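Local coordinates for 2-oxoglutarate dehydrogenase E3 component (Thermus thermophilus, PDB 2YQU), which probably reoxidises protein-bound dihydrolipoyl groups of 2-oxo acid dehydrogenase complexes, passing the electrons through its bound FAD to NAD(+), at residues A[144-149]-A[229-234]; A[152-157]-A[239-244]. All coordinates share one frame; numbering follows the deposited sequence.

Two crossing closures show how distant stretches can be stitched around one small sheet. From the N terminus, the chain first passes through 144-149, a loop after strand 139-141, and then through 152-157, which carries edge strand 154-155 of the five-stranded parallel sheet. About seventy residues further on it reaches 229-234, where contact 1 closes the first loop, and, after the turn, 239-244, where contact 2 closes the second. The segments alternate, so the closures cross instead of nesting. Strands 231-237 and 240-245 are neighbours in a three-stranded antiparallel sheet, where Thr232 and Ala233 both bond to Glu244 in a classic beta bulge, and Gln148 O packs on Val154 CB. Loop, parallel-sheet edge and antiparallel sheet are thereby joined.

Contact 1: A[144-149]-A[229-234]; sequences PPWAQV and VRVTAV
Trp146 lays its indole across the start of strand 231-237, crossing the side chain of Val231 at about a right angle. Its CG sits between the backbone N and the carbonyl carbon (chi1 46°), and CB is pressed close to Thr232 O at 3.1 Å. Both faces of the ring are covered: Val231 O stands 3.8 Å above the ring plane over its centre, while Pro144 CB, from the type I turn 144-147, lies against the opposite face toward the rim. Val231 CG1, anti to its own backbone N, reaches CZ3 of Trp146 at 3.6 Å. At the edge of the indole, in its plane, Val234 CG2 comes 3.8 Å from the same CZ3.

Val234 N donates to Trp146 O (3.1 Å, 168° at the hydrogen), and Gln148 N donates to Val234 O (2.9 Å). Both polar backbone atoms of Val234 thus serve residues flanking Ala147, the pattern of a single parallel beta bridge, here on an edge strand. Val231 belongs to the NAD(+) binding site, which holds no nucleotide in this chain; two nearly straight backbone hydrogen bonds, plus an indole packed against valine methyls and a backbone carbonyl, imply a loop fixed close to that site.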
# COMPACT_ATOMS: atom_id res chain seq x y z
N PRO A 144 -5.32 32.90 -15.99
CA PRO A 144 -5.38 33.55 -17.30
C PRO A 144 -6.17 34.86 -17.22
O PRO A 144 -7.05 34.98 -16.37
CB PRO A 144 -6.11 32.53 -18.18
CG PRO A 144 -5.90 31.21 -17.47
CD PRO A 144 -5.91 31.55 -16.02
N PRO A 145 -5.87 35.82 -18.09
CA PRO A 145 -6.53 37.13 -18.03
C PRO A 145 -8.06 37.08 -18.19
O PRO A 145 -8.74 37.97 -17.69
CB PRO A 145 -5.88 37.92 -19.17
CG PRO A 145 -4.64 37.20 -19.49
CD PRO A 145 -4.89 35.75 -19.19
N TRP A 146 -8.57 36.05 -18.86
CA TRP A 146 -10.02 35.89 -19.04
C TRP A 146 -10.75 35.36 -17.81
O TRP A 146 -11.97 35.39 -17.75
CB TRP A 146 -10.34 35.00 -20.26
CG TRP A 146 -9.55 33.73 -20.37
CD1 TRP A 146 -8.51 33.50 -21.21
CD2 TRP A 146 -9.75 32.51 -19.63
NE1 TRP A 146 -8.04 32.22 -21.04
CE2 TRP A 146 -8.78 31.59 -20.08
CE3 TRP A 146 -10.65 32.11 -18.63
CZ2 TRP A 146 -8.68 30.30 -19.57
CZ3 TRP A 146 -10.55 30.81 -18.13
CH2 TRP A 146 -9.57 29.93 -18.60
N ALA A 147 -10.00 34.85 -16.83
CA ALA A 147 -10.58 34.38 -15.58
C ALA A 147 -10.55 35.47 -14.53
O ALA A 147 -9.48 35.83 -14.03
CB ALA A 147 -9.85 33.14 -15.08
N GLN A 148 -11.72 36.02 -14.21
CA GLN A 148 -11.83 37.07 -13.20
C GLN A 148 -12.01 36.43 -11.83
O GLN A 148 -13.13 36.20 -11.38
CB GLN A 148 -12.99 38.02 -13.54
CG GLN A 148 -12.80 38.74 -14.88
CD GLN A 148 -14.02 39.53 -15.32
OE1 GLN A 148 -14.37 39.51 -16.50
NE2 GLN A 148 -14.65 40.23 -14.39
N VAL A 149 -10.89 36.12 -11.20
CA VAL A 149 -10.85 35.49 -9.89
C VAL A 149 -11.05 36.56 -8.82
O VAL A 149 -10.23 37.47 -8.69
CB VAL A 149 -9.50 34.77 -9.67
CG1 VAL A 149 -9.37 34.24 -8.24
CG2 VAL A 149 -9.34 33.66 -10.68
N VAL A 229 -12.81 21.45 -24.86
CA VAL A 229 -13.64 22.64 -24.65
C VAL A 229 -12.75 23.80 -24.21
O VAL A 229 -12.02 23.70 -23.23
CB VAL A 229 -14.71 22.36 -23.57
CG1 VAL A 229 -15.38 23.65 -23.09
CG2 VAL A 229 -15.76 21.38 -24.11
N ARG A 230 -12.81 24.90 -24.95
CA ARG A 230 -12.06 26.10 -24.61
C ARG A 230 -12.93 27.11 -23.85
O ARG A 230 -13.87 27.68 -24.40
CB ARG A 230 -11.49 26.76 -25.86
CG ARG A 230 -10.59 27.94 -25.54
CD ARG A 230 -9.64 28.32 -26.66
NE ARG A 230 -10.33 28.99 -27.75
CZ ARG A 230 -10.61 30.29 -27.79
NH1 ARG A 230 -10.28 31.10 -26.79
NH2 ARG A 230 -11.23 30.79 -28.85
N VAL A 231 -12.59 27.34 -22.59
CA VAL A 231 -13.22 28.37 -21.79
C VAL A 231 -12.67 29.73 -22.23
O VAL A 231 -11.45 29.90 -22.35
CB VAL A 231 -12.96 28.15 -20.28
CG1 VAL A 231 -13.51 29.32 -19.46
CG2 VAL A 231 -13.58 26.83 -19.83
N THR A 232 -13.57 30.68 -22.48
CA THR A 232 -13.19 32.00 -22.97
C THR A 232 -13.37 33.08 -21.92
O THR A 232 -12.79 34.16 -22.05
CB THR A 232 -14.00 32.36 -24.22
OG1 THR A 232 -15.39 32.14 -23.99
CG2 THR A 232 -13.66 31.44 -25.38
N ALA A 233 -14.17 32.82 -20.89
CA ALA A 233 -14.33 33.76 -19.78
C ALA A 233 -14.85 33.06 -18.53
O ALA A 233 -15.60 32.10 -18.61
CB ALA A 233 -15.28 34.89 -20.17
N VAL A 234 -14.43 33.56 -17.37
CA VAL A 234 -15.04 33.19 -16.10
C VAL A 234 -15.29 34.49 -15.36
O VAL A 234 -14.36 35.25 -15.12
CB VAL A 234 -14.15 32.26 -15.27
CG1 VAL A 234 -14.84 31.86 -13.96
CG2 VAL A 234 -13.79 31.01 -16.08

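Contact 2: A[152-157]-A[239-244]; sequences ERVVTS and KGARVE
Arg153 bends over the Lys239-Gly240 peptide. With CG anti to its carbonyl carbon (chi1 -73°), CG comes to 3.4 Å from Gly240 O, and the bend at chi2 (-64°) then turns CD back over the Lys239-Gly240 peptide. Further out, the guanidinium turns one face to the main chain, with Lys239 C 3.4 Å above its plane and toward the rim. Arg153 NE and Gly240 N, at 3.5 Å, are both donors, so the guanidinium meets the peptide by packing of its face, without a bond. Farther along the strand, Val154 CG2 meets Ala241 CB at 3.7 Å.

Strand 154-155 is the outer strand of the parallel sheet in the Rossmann-type NAD(+) domain, and 240-245 is the middle strand of the antiparallel three-stranded sheet beside it, so these side chains fill the seam between two sheets.

The tip of Arg153 is held by a hydrogen bond from NH2 to Asp254 O, close to the like charge of Arg255. An alanine here would probably leave Asp254 O without that donor and uncover the Lys239-Gly240 peptide. Behind Arg153, Asp150 OD2 accepts the amides of Glu152, Arg153 and Val154, fixing the approach to the strand, while Val154 also packs on Val234 and Val258. Arg242, whose side chain starts out away from 152-157, forms a salt bridge from NE to Glu244 OE1 (3.0 Å).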
# COMPACT_ATOMS: atom_id res chain seq x y z
N GLU A 152 -13.82 34.46 -4.14
CA GLU A 152 -15.09 34.25 -3.46
C GLU A 152 -15.95 33.29 -4.28
O GLU A 152 -16.14 32.14 -3.90
CB GLU A 152 -15.83 35.58 -3.26
CG GLU A 152 -15.22 36.48 -2.19
CD GLU A 152 -15.73 37.91 -2.26
OE1 GLU A 152 -16.70 38.18 -3.01
OE2 GLU A 152 -15.16 38.79 -1.57
N ARG A 153 -16.46 33.78 -5.41
CA ARG A 153 -17.28 32.99 -6.33
C ARG A 153 -16.44 32.29 -7.40
O ARG A 153 -16.73 31.17 -7.78
CB ARG A 153 -18.34 33.88 -6.99
CG ARG A 153 -19.48 34.29 -6.05
CD ARG A 153 -20.32 33.12 -5.57
NE ARG A 153 -21.46 33.51 -4.74
CZ ARG A 153 -22.20 32.67 -4.03
NH1 ARG A 153 -23.22 33.12 -3.31
NH2 ARG A 153 -21.93 31.36 -4.04
N VAL A 154 -15.43 32.99 -7.91
CA VAL A 154 -14.43 32.43 -8.80
C VAL A 154 -13.13 32.33 -8.01
O VAL A 154 -12.61 33.35 -7.56
CB VAL A 154 -14.22 33.30 -10.05
CG1 VAL A 154 -13.23 32.66 -11.01
CG2 VAL A 154 -15.55 33.55 -10.75
N VAL A 155 -12.61 31.12 -7.86
CA VAL A 155 -11.58 30.83 -6.87
C VAL A 155 -10.42 29.99 -7.40
O VAL A 155 -10.50 29.41 -8.47
CB VAL A 155 -12.18 30.05 -5.67
CG1 VAL A 155 -13.36 30.80 -5.04
CG2 VAL A 155 -12.61 28.63 -6.07
N THR A 156 -9.35 29.96 -6.61
CA THR A 156 -8.24 29.03 -6.81
C THR A 156 -8.36 27.86 -5.85
O THR A 156 -9.30 27.79 -5.05
CB THR A 156 -6.88 29.73 -6.58
OG1 THR A 156 -6.74 30.13 -5.20
CG2 THR A 156 -6.78 31.02 -7.38
N SER A 157 -7.38 26.96 -5.90
CA SER A 157 -7.42 25.76 -5.08
C SER A 157 -7.50 26.08 -3.59
O SER A 157 -8.11 25.36 -2.84
CB SER A 157 -6.21 24.86 -5.37
OG SER A 157 -5.01 25.59 -5.34
N LYS A 239 -24.75 36.06 -6.98
CA LYS A 239 -24.79 34.91 -6.08
C LYS A 239 -24.37 33.63 -6.83
O LYS A 239 -24.95 32.56 -6.66
CB LYS A 239 -26.18 34.76 -5.46
CG LYS A 239 -27.31 34.60 -6.46
CD LYS A 239 -28.67 34.65 -5.77
CE LYS A 239 -29.15 36.07 -5.58
NZ LYS A 239 -30.27 36.12 -4.59
N GLY A 240 -23.33 33.78 -7.65
CA GLY A 240 -22.78 32.68 -8.42
C GLY A 240 -21.69 33.17 -9.35
O GLY A 240 -21.01 34.15 -9.05
N ALA A 241 -21.51 32.47 -10.46
CA ALA A 241 -20.53 32.83 -11.48
C ALA A 241 -20.88 32.15 -12.79
O ALA A 241 -21.51 31.09 -12.80
CB ALA A 241 -19.11 32.45 -11.04
N ARG A 242 -20.48 32.76 -13.90
CA ARG A 242 -20.68 32.15 -15.20
C ARG A 242 -19.35 31.77 -15.85
O ARG A 242 -18.31 32.36 -15.56
CB ARG A 242 -21.50 33.05 -16.13
CG ARG A 242 -20.85 34.35 -16.57
CD ARG A 242 -21.67 35.11 -17.61
NE ARG A 242 -21.01 36.33 -18.07
CZ ARG A 242 -20.96 37.47 -17.39
NH1 ARG A 242 -21.57 37.60 -16.21
NH2 ARG A 242 -20.32 38.51 -17.90
N VAL A 243 -19.43 30.78 -16.72
CA VAL A 243 -18.30 30.29 -17.48
C VAL A 243 -18.72 30.29 -18.94
O VAL A 243 -19.61 29.55 -19.32
CB VAL A 243 -17.92 28.85 -17.07
CG1 VAL A 243 -16.74 28.34 -17.91
CG2 VAL A 243 -17.61 28.77 -15.57
N GLU A 244 -18.10 31.14 -19.75
CA GLU A 244 -18.40 31.19 -21.17
C GLU A 244 -17.45 30.27 -21.93
O GLU A 244 -16.26 30.20 -21.62
CB GLU A 244 -18.30 32.63 -21.68
CG GLU A 244 -19.26 33.59 -20.99
CD GLU A 244 -18.99 35.05 -21.32
OE1 GLU A 244 -19.45 35.91 -20.56
OE2 GLU A 244 -18.32 35.34 -22.33